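Polyprenyl synthetase (Nonlabens dokdonensis, PDB 6KD7) probably acts as a magnesium-dependent prenyltransferase of the FPP/GGPP synthase family, building geranylgeranyl pyrophosphate. Local coordinates at residues A[7-10]-A[11-15]; A[90-94]-A[95-99]; A[134-137]-A[138-141]; A[255-259]-A[260-264]; A[274-277]-A[278-282]. All coordinates share one frame; numbering follows the deposited sequence. Where two conformers were deposited one is given.

Contact 1 (A[7-10]-A[11-15]); sequences LRTT and FLEEL
Leu-7 and Phe-11 share the shortest polar bond here: Phe-11 N donates to Leu-7 O at 2.7 Å. The bond is fairly straight, with an angle of 159° at the hydrogen. Thr-10 O takes Glu-14 N at 2.9 Å. Between them, Leu-12 N reaches Arg-8 O at 3.0 Å and Glu-13 N reaches Thr-9 O at 3.2 Å. These are successive i to i+4 bonds of one alpha helix.

The threonine hydroxyls turn back along the helix. Thr-9 OG1 bonds to Lys-5 O, and Thr-10 OG1 to Ser-6 O. This leaves each methyl opposite the backbone N. Thr-9 CG2 therefore runs alongside Glu-13, touching Glu-13 OE2 at 3.7 Å. Glu-14 CG lies 3.3 Å from Thr-10 O; beyond it the chain bends (chi2 -54°), and OE2 forms a salt bridge with Lys-18. Leu-12 lays its CG against Arg-8 O at 3.3 Å. The Arg-8 guanidinium points elsewhere, and its NE bonds to Lys-40 O.

One side of helix 4-18 is packed against the body of the chain. Leu-7 and Arg-8 rest on helix 42-54, while Phe-11 touches Pro-44 of that helix and Ile-66 of helix 58-82. Thr-10 and Glu-14 both meet Met-62.

Contact 2 (A[90-94]-A[95-99]); sequences GKETV and HKKWD
The chain passes from strand 91-92 into a short helix at Thr-93, whose carbonyl O takes Lys-97 N at 2.9 Å and Lys-96 N in a weak bond. Trp-98 N bonds to Val-94 O at 2.9 Å. That same oxygen lies in the plane of the indole, at the CE3 edge, and Val-94 CG1 touches Trp-98 CE3 at 4.0 Å.

Thr-93 OG1 sits between its own N and carbonyl carbon (chi1 54°). It bonds to Ala-85 O, and Lys-96 CG packs on it at 3.3 Å. The His-95 ring lies beside Thr-93, with the hydroxyl over one face, and touches Asp-80 and Ile-81 of helix 58-82. With an alanine in place of His-95, the Thr-93 hydroxyl would probably lose this cover and a gap would open beside those two residues. Glu-92 OE1 comes within 3.6 Å of Lys-97 CA, but the lysine amine stays well away. Glu-92 OE2 instead bonds to His-258 N and Asn-261 ND2 of the second subunit.

Thr-93 is the N-cap residue of the short helix that follows the two-stranded hairpin. Asp-80, which Thr-93 also touches, and Ile-81 belong to DDIMD, the first aspartate-rich motif of trans-prenyltransferases.

Contact 3 (A[134-137]-A[138-141]); sequences SRTA and LEVC
Thr-136 and Glu-139 share a water. It donates to Thr-136 OG1 at 2.6 Å and to Glu-139 OE1 at 2.6 Å, bridging two oxygens that are 4.1 Å apart. Thr-136 OG1 is also bonded to Val-132 O, one turn earlier.

Glu-139 reaches back along the helix. Its CG stands opposite its own carbonyl carbon (chi1 -80°) and the chain is extended beyond. This brings the carboxylate beside the aliphatic part of Arg-135, with OE2 3.8 Å from Arg-135 CG. The guanidinium turns away, and its plane is nearly perpendicular to the carboxylate. Arg-135 NE stays 4.8 Å from Glu-139 OE2, too far for a salt bridge, though the opposite charges probably attract weakly.

If a leucine stood in place of Glu-139, the water would probably lose one of its two acceptors and Arg-135 its nearby negative charge. On the backbone, Val-140 N meets Thr-136 O at 2.9 Å. Cys-141 SG lies 3.6 Å from Ala-137 O.

Helix 158-183 covers Thr-136 and Glu-139. Ala-137, Leu-138 and Cys-141 make an apolar patch against a third subunit, while on the side facing helix 158-183 a water links Thr-136 to the carboxylate.

Contact 4 (A[255-259]-A[260-264]); sequences FALHF and ENMTE
A pair of overlapping beta turns runs from His-258 to Met-262, in the loop between helix 248-254 and helix 264-281. Asn-261 N donates to His-258 O at 3.3 Å, and Met-262 N to Phe-259 O at 3.2 Å. Both donors stand well above the carbonyl planes, so neither bond uses a lone pair direction.

His-258 was deposited in two conformers. In one, its ring lies beside Glu-260 and ND1 accepts Glu-260 N at 2.8 Å, almost in the ring plane. Because the side chain has two conformers, this bond is doubtful as a constant feature.

Phe-259 places its ring between its own N and carbonyl carbon (chi1 79°), which turns one face over the start of Glu-260. Glu-260 CG sits over that face in a CH-pi contact, 4.0 Å from the Phe-259 ring centroid. Met-262 folds back toward Leu-257 and His-258 O. Met-262 CG comes within 3.1 Å of His-258 O. Met-262 SD lies 3.7 Å from Leu-257 CB, and the two side chains cross at about a right angle.

The outer side faces a fourth subunit, whose Gly-90 meets Leu-257 and whose Phe-221 packs on Met-262. Within the chain, Phe-259 and Met-262 rest on Ile-267 of helix 264-281, and Thr-263 is the N-cap of that helix. Phe-255, at the other end of the loop, stacks on Tyr-238 of helix 236-241.

Contact 5 (A[274-277]-A[278-282]); sequences VKVF and FEQSG
Val-274 and Phe-278 make the main apolar contact. Val-274 CG1 stands over one face of the ring in a CH-pi contact, 3.6 Å from the Phe-278 centroid and 21° off the ring normal. It is offset toward the rim, and its nearest ring atom is Phe-278 CZ at 3.4 Å. The methyl gets there because CG1 lies opposite its own backbone N (chi1 170°). Two residues on, Val-276 CG1 runs along the extended Gln-280, touching Gln-280 NE2 at 3.6 Å.

The polar contacts are mostly backbone. Phe-278 N meets Val-274 O at 2.8 Å, and Gln-280 N meets Val-276 O at 2.9 Å. Phe-277 O accepts Ser-281 N at 2.8 Å. Ser-281 OG is crowded by oxygens, with Phe-277 O at 2.7 Å and Phe-278 O close by. Ser-241 OG and Gly-283 N also bond to this hydroxyl. Lys-275 sends its amine to Ala-214 O.

Helix packing covers the apolar side. Phe-278 lies on Leu-237 and Tyr-238 of helix 236-241, and Val-274 on Leu-251 and Trp-254 of helix 248-254.

The helix stops at Gly-282, which takes a positive phi of 97° that would jam a side chain against the preceding carbonyl. Gly-282 is also the N-cap residue of helix 283-303, so one glycine joins two successive helices of this mostly helical fold.

Contact 3 is the buried one, in the long helix 123-150, about 13 Å from the chain centre to its own. Contact 4 is a surface turn, and the other three are partly buried. Contacts 1, 3 and 5 are stretches within helices, while contacts 2 and 4 lie at helix starts or in loops. Contacts 4 and 5 adjoin: Phe-255 CE1 touches Val-274 CG1 at 3.9 Å, and helix 264-281 follows the turn. Contacts 2 and 4 are the two halves of the same kind of interface, each meeting the other's counterpart in a different copy. Contact 3 also faces another copy, but through apolar packing. Contacts 1 and 5 touch no other subunit.

Contact 1 (A[7-10]-A[11-15])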
# COMPACT_ATOMS: atom_id res chain seq x y z
N LEU A 7 4.13 47.16 17.69
CA LEU A 7 3.24 46.12 18.31
C LEU A 7 3.80 44.72 18.03
O LEU A 7 3.92 43.93 19.00
CB LEU A 7 1.81 46.30 17.78
CG LEU A 7 1.08 47.53 18.32
CD1 LEU A 7 -0.27 47.66 17.68
CD2 LEU A 7 0.98 47.49 19.85
N ARG A 8 4.21 44.45 16.79
CA ARG A 8 4.72 43.11 16.45
C ARG A 8 5.96 42.81 17.29
O ARG A 8 6.09 41.69 17.78
CB ARG A 8 5.00 43.01 14.95
CG ARG A 8 5.19 41.59 14.44
CD ARG A 8 5.38 41.48 12.94
NE ARG A 8 4.18 41.79 12.20
CZ ARG A 8 3.94 42.94 11.58
NH1 ARG A 8 2.81 43.11 10.93
NH2 ARG A 8 4.83 43.91 11.61
N THR A 9 6.80 43.82 17.51
CA THR A 9 8.09 43.60 18.21
C THR A 9 7.78 43.24 19.67
O THR A 9 8.38 42.27 20.19
CB THR A 9 9.03 44.80 17.99
OG1 THR A 9 9.35 44.89 16.60
CG2 THR A 9 10.32 44.69 18.78
N THR A 10 6.93 44.03 20.32
CA THR A 10 6.48 43.79 21.71
C THR A 10 5.80 42.40 21.77
O THR A 10 6.09 41.62 22.68
CB THR A 10 5.44 44.82 22.17
OG1 THR A 10 5.83 46.12 21.72
CG2 THR A 10 5.19 44.79 23.66
N PHE A 11 4.92 42.12 20.80
CA PHE A 11 4.15 40.85 20.76
C PHE A 11 5.10 39.66 20.75
O PHE A 11 4.89 38.79 21.62
CB PHE A 11 3.21 40.79 19.57
CG PHE A 11 2.50 39.47 19.50
CD1 PHE A 11 1.43 39.20 20.34
CD2 PHE A 11 2.91 38.50 18.60
CE1 PHE A 11 0.80 37.97 20.28
CE2 PHE A 11 2.27 37.28 18.55
CZ PHE A 11 1.22 37.01 19.39
N LEU A 12 6.16 39.68 19.94
CA LEU A 12 7.07 38.51 19.78
C LEU A 12 7.92 38.36 21.03
O LEU A 12 8.19 37.21 21.43
CB LEU A 12 7.90 38.63 18.51
CG LEU A 12 7.07 38.55 17.22
CD1 LEU A 12 7.96 38.72 15.98
CD2 LEU A 12 6.26 37.25 17.12
N GLU A 13 8.21 39.46 21.71
CA GLU A 13 8.91 39.39 23.02
C GLU A 13 8.00 38.72 24.05
O GLU A 13 8.48 37.83 24.78
CB GLU A 13 9.31 40.79 23.49
CG GLU A 13 10.61 41.29 22.87
CD GLU A 13 10.73 42.80 22.81
OE1 GLU A 13 9.97 43.49 23.52
OE2 GLU A 13 11.57 43.30 22.03
N GLU A 14 6.75 39.17 24.14
CA GLU A 14 5.79 38.70 25.17
C GLU A 14 5.39 37.23 24.88
O GLU A 14 5.35 36.44 25.84
CB GLU A 14 4.65 39.72 25.21
CG GLU A 14 5.08 41.05 25.82
CD GLU A 14 5.72 40.88 27.20
OE1 GLU A 14 6.86 41.26 27.34
OE2 GLU A 14 5.08 40.29 28.10
N LEU A 15 5.23 36.85 23.60
CA LEU A 15 5.03 35.44 23.17
C LEU A 15 6.14 34.56 23.74
O LEU A 15 5.82 33.54 24.40
CB LEU A 15 5.04 35.39 21.64
CG LEU A 15 4.73 34.04 21.01
CD1 LEU A 15 3.36 33.52 21.46
CD2 LEU A 15 4.76 34.14 19.49

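Contact 2 (A[90-94]-A[95-99])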
# COMPACT_ATOMS: atom_id res chain seq x y z
N GLY A 90 7.11 27.46 4.06
CA GLY A 90 8.38 26.97 3.55
C GLY A 90 9.01 25.93 4.43
O GLY A 90 10.15 25.55 4.12
N LYS A 91 8.32 25.49 5.49
CA LYS A 91 8.89 24.51 6.44
C LYS A 91 7.93 23.32 6.55
O LYS A 91 6.75 23.44 6.16
CB LYS A 91 9.16 25.13 7.80
CG LYS A 91 10.22 26.22 7.80
CD LYS A 91 10.92 26.35 9.15
CE LYS A 91 12.15 27.23 9.09
NZ LYS A 91 11.99 28.26 8.03
N GLU A 92 8.45 22.18 7.00
CA GLU A 92 7.61 20.97 7.15
C GLU A 92 6.47 21.26 8.13
O GLU A 92 6.69 21.92 9.16
CB GLU A 92 8.44 19.78 7.63
CG GLU A 92 9.24 19.18 6.49
CD GLU A 92 9.94 17.86 6.77
OE1 GLU A 92 10.12 17.55 7.97
OE2 GLU A 92 10.27 17.15 5.76
N THR A 93 5.29 20.74 7.83
CA THR A 93 4.16 20.76 8.78
C THR A 93 4.51 19.89 9.99
O THR A 93 5.34 18.99 9.87
CB THR A 93 2.90 20.36 8.04
OG1 THR A 93 3.19 19.10 7.43
CG2 THR A 93 2.52 21.43 7.04
N VAL A 94 3.82 20.13 11.10
CA VAL A 94 4.06 19.41 12.35
C VAL A 94 3.88 17.92 12.12
O VAL A 94 4.72 17.18 12.62
CB VAL A 94 3.15 19.95 13.48
CG1 VAL A 94 3.13 19.01 14.66
CG2 VAL A 94 3.58 21.36 13.90
N HIS A 95 2.84 17.49 11.40
CA HIS A 95 2.58 16.03 11.28
C HIS A 95 3.61 15.34 10.37
O HIS A 95 3.72 14.12 10.44
CB HIS A 95 1.16 15.78 10.82
CG HIS A 95 0.82 16.42 9.54
ND1 HIS A 95 0.80 15.67 8.35
CD2 HIS A 95 0.57 17.69 9.22
CE1 HIS A 95 0.47 16.47 7.37
NE2 HIS A 95 0.30 17.73 7.88
N LYS A 96 4.27 16.12 9.51
CA LYS A 96 5.36 15.61 8.64
C LYS A 96 6.68 15.57 9.40
O LYS A 96 7.37 14.57 9.30
CB LYS A 96 5.46 16.49 7.39
CG LYS A 96 4.39 16.21 6.36
CD LYS A 96 4.11 14.75 6.25
CE LYS A 96 3.76 14.32 4.85
NZ LYS A 96 3.72 12.85 4.75
N LYS A 97 7.00 16.62 10.15
CA LYS A 97 8.25 16.69 10.94
C LYS A 97 8.21 15.66 12.07
O LYS A 97 9.21 15.02 12.33
CB LYS A 97 8.45 18.10 11.49
CG LYS A 97 9.66 18.27 12.38
CD LYS A 97 10.00 19.71 12.63
CE LYS A 97 11.11 19.87 13.63
NZ LYS A 97 12.37 19.30 13.12
N TRP A 98 7.06 15.53 12.71
CA TRP A 98 6.88 14.54 13.80
C TRP A 98 6.00 13.43 13.23
O TRP A 98 6.50 12.64 12.46
CB TRP A 98 6.25 15.20 15.03
CG TRP A 98 7.23 15.98 15.85
CD1 TRP A 98 8.03 15.50 16.84
CD2 TRP A 98 7.53 17.38 15.74
NE1 TRP A 98 8.79 16.50 17.36
CE2 TRP A 98 8.52 17.66 16.70
CE3 TRP A 98 7.06 18.42 14.93
CZ2 TRP A 98 9.04 18.94 16.87
CZ3 TRP A 98 7.59 19.67 15.09
CH2 TRP A 98 8.56 19.93 16.05
N ASP A 99 4.72 13.45 13.58
CA ASP A 99 3.75 12.44 13.10
C ASP A 99 2.33 12.98 13.30
O ASP A 99 2.17 14.00 13.94
CB ASP A 99 3.99 11.07 13.73
CG ASP A 99 3.98 11.10 15.24
OD1 ASP A 99 3.08 11.67 15.79
OD2 ASP A 99 4.90 10.57 15.83

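Contact 3 (A[134-137]-A[138-141])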
# COMPACT_ATOMS: atom_id res chain seq x y z
N SER A 134 -15.01 31.03 22.82
CA SER A 134 -15.65 29.70 22.67
C SER A 134 -16.68 29.74 21.55
O SER A 134 -16.72 28.82 20.76
CB SER A 134 -16.24 29.22 23.96
OG SER A 134 -15.21 28.94 24.91
N ARG A 135 -17.49 30.77 21.46
CA ARG A 135 -18.50 30.84 20.39
C ARG A 135 -17.75 30.88 19.05
O ARG A 135 -18.22 30.25 18.08
CB ARG A 135 -19.38 32.07 20.58
CG ARG A 135 -20.45 32.23 19.50
CD ARG A 135 -21.53 33.28 19.80
NE ARG A 135 -21.05 34.66 19.96
CZ ARG A 135 -20.86 35.30 21.13
NH1 ARG A 135 -21.10 34.73 22.31
NH2 ARG A 135 -20.42 36.54 21.12
N THR A 136 -16.70 31.70 18.97
CA THR A 136 -15.85 31.85 17.77
C THR A 136 -15.20 30.49 17.46
O THR A 136 -15.28 30.08 16.31
CB THR A 136 -14.84 33.00 17.97
OG1 THR A 136 -15.65 34.17 18.18
CG2 THR A 136 -13.91 33.15 16.77
N ALA A 137 -14.63 29.81 18.44
CA ALA A 137 -13.89 28.56 18.18
C ALA A 137 -14.87 27.53 17.58
O ALA A 137 -14.56 26.89 16.58
CB ALA A 137 -13.25 28.10 19.44
N LEU A 138 -16.11 27.49 18.07
CA LEU A 138 -17.07 26.46 17.65
C LEU A 138 -17.56 26.85 16.29
O LEU A 138 -17.80 25.93 15.47
CB LEU A 138 -18.22 26.33 18.64
CG LEU A 138 -19.23 25.22 18.34
CD1 LEU A 138 -18.52 23.86 18.28
CD2 LEU A 138 -20.34 25.19 19.40
N GLU A 139 -17.63 28.15 16.01
CA GLU A 139 -18.05 28.61 14.67
C GLU A 139 -16.98 28.20 13.64
O GLU A 139 -17.35 27.84 12.51
CB GLU A 139 -18.22 30.14 14.67
CG GLU A 139 -19.55 30.56 15.28
CD GLU A 139 -19.67 32.05 15.59
OE1 GLU A 139 -18.63 32.73 15.77
OE2 GLU A 139 -20.81 32.48 15.69
N VAL A 140 -15.71 28.33 14.00
CA VAL A 140 -14.58 27.96 13.11
C VAL A 140 -14.74 26.45 12.80
O VAL A 140 -14.58 26.09 11.64
CB VAL A 140 -13.24 28.37 13.75
CG1 VAL A 140 -12.02 27.74 13.06
CG2 VAL A 140 -13.09 29.89 13.74
N CYS A 141 -15.07 25.61 13.78
CA CYS A 141 -15.31 24.15 13.53
C CYS A 141 -16.44 23.97 12.51
O CYS A 141 -16.30 23.17 11.54
CB CYS A 141 -15.60 23.38 14.81
SG CYS A 141 -14.20 23.35 15.96
O HOH W 1 -17.75 34.91 16.85

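Contact 4 (A[255-259]-A[260-264])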
# COMPACT_ATOMS: atom_id res chain seq x y z
N PHE A 255 -13.75 21.23 -13.86
CA PHE A 255 -13.82 21.04 -12.38
C PHE A 255 -14.22 19.60 -12.07
O PHE A 255 -14.28 19.26 -10.89
CB PHE A 255 -14.74 22.08 -11.73
CG PHE A 255 -13.98 23.28 -11.19
CD1 PHE A 255 -13.22 24.07 -12.04
CD2 PHE A 255 -13.96 23.57 -9.83
CE1 PHE A 255 -12.46 25.13 -11.55
CE2 PHE A 255 -13.19 24.62 -9.33
CZ PHE A 255 -12.44 25.39 -10.19
N ALA A 256 -14.47 18.78 -13.10
CA ALA A 256 -14.75 17.33 -12.95
C ALA A 256 -13.46 16.51 -13.04
O ALA A 256 -13.50 15.35 -12.63
CB ALA A 256 -15.75 16.88 -14.00
N LEU A 257 -12.35 17.07 -13.55
CA LEU A 257 -11.08 16.31 -13.61
C LEU A 257 -10.35 16.42 -12.28
O LEU A 257 -10.04 17.54 -11.86
CB LEU A 257 -10.19 16.84 -14.74
CG LEU A 257 -10.85 16.92 -16.11
CD1 LEU A 257 -9.85 17.42 -17.11
CD2 LEU A 257 -11.42 15.57 -16.53
N HIS A 258 -10.13 15.27 -11.62
CA HIS A 258 -9.22 15.14 -10.45
C HIS A 258 -7.80 15.33 -10.95
O HIS A 258 -7.51 14.91 -12.10
CB HIS A 258 -9.30 13.80 -9.69
CG HIS A 258 -8.80 13.83 -8.28
ND1 HIS A 258 -7.46 13.77 -7.96
CD2 HIS A 258 -9.46 13.90 -7.10
CE1 HIS A 258 -7.33 13.78 -6.65
NE2 HIS A 258 -8.52 13.88 -6.11
N PHE A 259 -6.97 15.96 -10.12
CA PHE A 259 -5.54 16.18 -10.45
C PHE A 259 -4.76 14.85 -10.40
O PHE A 259 -3.69 14.76 -11.02
CB PHE A 259 -4.92 17.22 -9.50
CG PHE A 259 -4.55 16.70 -8.15
CD1 PHE A 259 -5.50 16.61 -7.14
CD2 PHE A 259 -3.26 16.28 -7.88
CE1 PHE A 259 -5.17 16.12 -5.89
CE2 PHE A 259 -2.94 15.77 -6.63
CZ PHE A 259 -3.90 15.66 -5.65
N GLU A 260 -5.22 13.86 -9.66
CA GLU A 260 -4.57 12.53 -9.65
C GLU A 260 -4.74 11.79 -10.98
O GLU A 260 -3.95 10.90 -11.20
CB GLU A 260 -5.13 11.70 -8.51
CG GLU A 260 -4.59 12.20 -7.19
CD GLU A 260 -5.28 11.59 -5.99
OE1 GLU A 260 -5.02 12.09 -4.88
OE2 GLU A 260 -6.07 10.63 -6.17
N ASN A 261 -5.68 12.19 -11.86
CA ASN A 261 -5.92 11.60 -13.20
C ASN A 261 -5.19 12.40 -14.28
O ASN A 261 -5.42 12.15 -15.50
CB ASN A 261 -7.43 11.43 -13.43
CG ASN A 261 -7.99 10.48 -12.39
OD1 ASN A 261 -7.29 9.54 -12.02
ND2 ASN A 261 -9.20 10.72 -11.89
N MET A 262 -4.30 13.31 -13.86
CA MET A 262 -3.69 14.30 -14.79
C MET A 262 -2.17 14.33 -14.61
O MET A 262 -1.69 13.99 -13.52
CB MET A 262 -4.27 15.70 -14.55
CG MET A 262 -5.78 15.68 -14.58
SD MET A 262 -6.54 17.29 -14.22
CE MET A 262 -6.10 18.13 -15.73
N THR A 263 -1.47 14.60 -15.70
CA THR A 263 -0.03 14.96 -15.75
C THR A 263 0.15 16.43 -15.35
O THR A 263 -0.82 17.23 -15.57
CB THR A 263 0.42 14.79 -17.20
OG1 THR A 263 -0.33 15.68 -18.02
CG2 THR A 263 0.21 13.38 -17.70
N GLU A 264 1.37 16.81 -14.91
CA GLU A 264 1.77 18.21 -14.61
C GLU A 264 1.26 19.15 -15.70
O GLU A 264 0.58 20.17 -15.38
CB GLU A 264 3.29 18.33 -14.42
CG GLU A 264 3.72 18.16 -12.97
CD GLU A 264 2.82 18.91 -11.98
OE1 GLU A 264 2.17 18.24 -11.15
OE2 GLU A 264 2.73 20.17 -12.07

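Contact 5 (A[274-277]-A[278-282])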
# COMPACT_ATOMS: atom_id res chain seq x y z
N VAL A 274 -8.69 27.62 -17.14
CA VAL A 274 -9.72 28.06 -16.16
C VAL A 274 -9.49 29.54 -15.82
O VAL A 274 -10.47 30.30 -15.79
CB VAL A 274 -9.73 27.17 -14.91
CG1 VAL A 274 -10.61 27.75 -13.82
CG2 VAL A 274 -10.18 25.77 -15.28
N LYS A 275 -8.24 29.96 -15.60
CA LYS A 275 -7.93 31.41 -15.37
C LYS A 275 -8.55 32.23 -16.50
O LYS A 275 -9.33 33.19 -16.19
CB LYS A 275 -6.43 31.63 -15.18
CG LYS A 275 -5.95 31.22 -13.80
CD LYS A 275 -4.46 31.10 -13.65
CE LYS A 275 -3.77 32.42 -13.94
NZ LYS A 275 -2.46 32.46 -13.26
N VAL A 276 -8.40 31.79 -17.75
CA VAL A 276 -8.97 32.58 -18.89
C VAL A 276 -10.49 32.59 -18.77
O VAL A 276 -11.07 33.67 -19.00
CB VAL A 276 -8.48 32.06 -20.25
CG1 VAL A 276 -9.22 32.74 -21.39
CG2 VAL A 276 -6.96 32.22 -20.38
N PHE A 277 -11.12 31.47 -18.43
CA PHE A 277 -12.60 31.45 -18.26
C PHE A 277 -13.03 32.39 -17.12
O PHE A 277 -14.08 33.04 -17.19
CB PHE A 277 -13.13 30.04 -17.97
CG PHE A 277 -13.26 29.19 -19.21
CD1 PHE A 277 -14.03 29.62 -20.28
CD2 PHE A 277 -12.60 27.98 -19.31
CE1 PHE A 277 -14.12 28.85 -21.43
CE2 PHE A 277 -12.71 27.20 -20.46
CZ PHE A 277 -13.47 27.64 -21.51
N PHE A 278 -12.23 32.45 -16.06
CA PHE A 278 -12.53 33.33 -14.90
C PHE A 278 -12.61 34.79 -15.42
O PHE A 278 -13.62 35.41 -15.10
CB PHE A 278 -11.51 33.13 -13.78
CG PHE A 278 -11.67 31.87 -12.96
CD1 PHE A 278 -12.84 31.14 -12.98
CD2 PHE A 278 -10.66 31.48 -12.09
CE1 PHE A 278 -12.97 30.01 -12.19
CE2 PHE A 278 -10.80 30.37 -11.29
CZ PHE A 278 -11.96 29.63 -11.34
N GLU A 279 -11.62 35.26 -16.20
CA GLU A 279 -11.60 36.63 -16.79
C GLU A 279 -12.81 36.76 -17.71
O GLU A 279 -13.76 37.52 -17.37
CB GLU A 279 -10.30 36.96 -17.54
CG GLU A 279 -9.11 36.22 -16.98
CD GLU A 279 -7.73 36.68 -17.38
OE1 GLU A 279 -7.37 37.81 -17.03
OE2 GLU A 279 -6.98 35.86 -17.99
N GLN A 280 -12.85 35.96 -18.78
CA GLN A 280 -13.85 36.15 -19.86
C GLN A 280 -15.26 36.02 -19.30
O GLN A 280 -16.11 36.71 -19.79
CB GLN A 280 -13.61 35.19 -21.03
CG GLN A 280 -12.31 35.44 -21.77
CD GLN A 280 -12.12 34.46 -22.91
OE1 GLN A 280 -12.85 33.47 -23.03
NE2 GLN A 280 -11.14 34.73 -23.76
N SER A 281 -15.52 35.21 -18.28
CA SER A 281 -16.90 35.03 -17.78
C SER A 281 -17.40 36.27 -17.05
O SER A 281 -18.62 36.37 -16.86
CB SER A 281 -16.99 33.84 -16.85
OG SER A 281 -16.14 34.02 -15.73
N GLY A 282 -16.52 37.12 -16.52
CA GLY A 282 -16.91 38.20 -15.58
C GLY A 282 -16.70 37.82 -14.12
O GLY A 282 -16.90 38.68 -13.26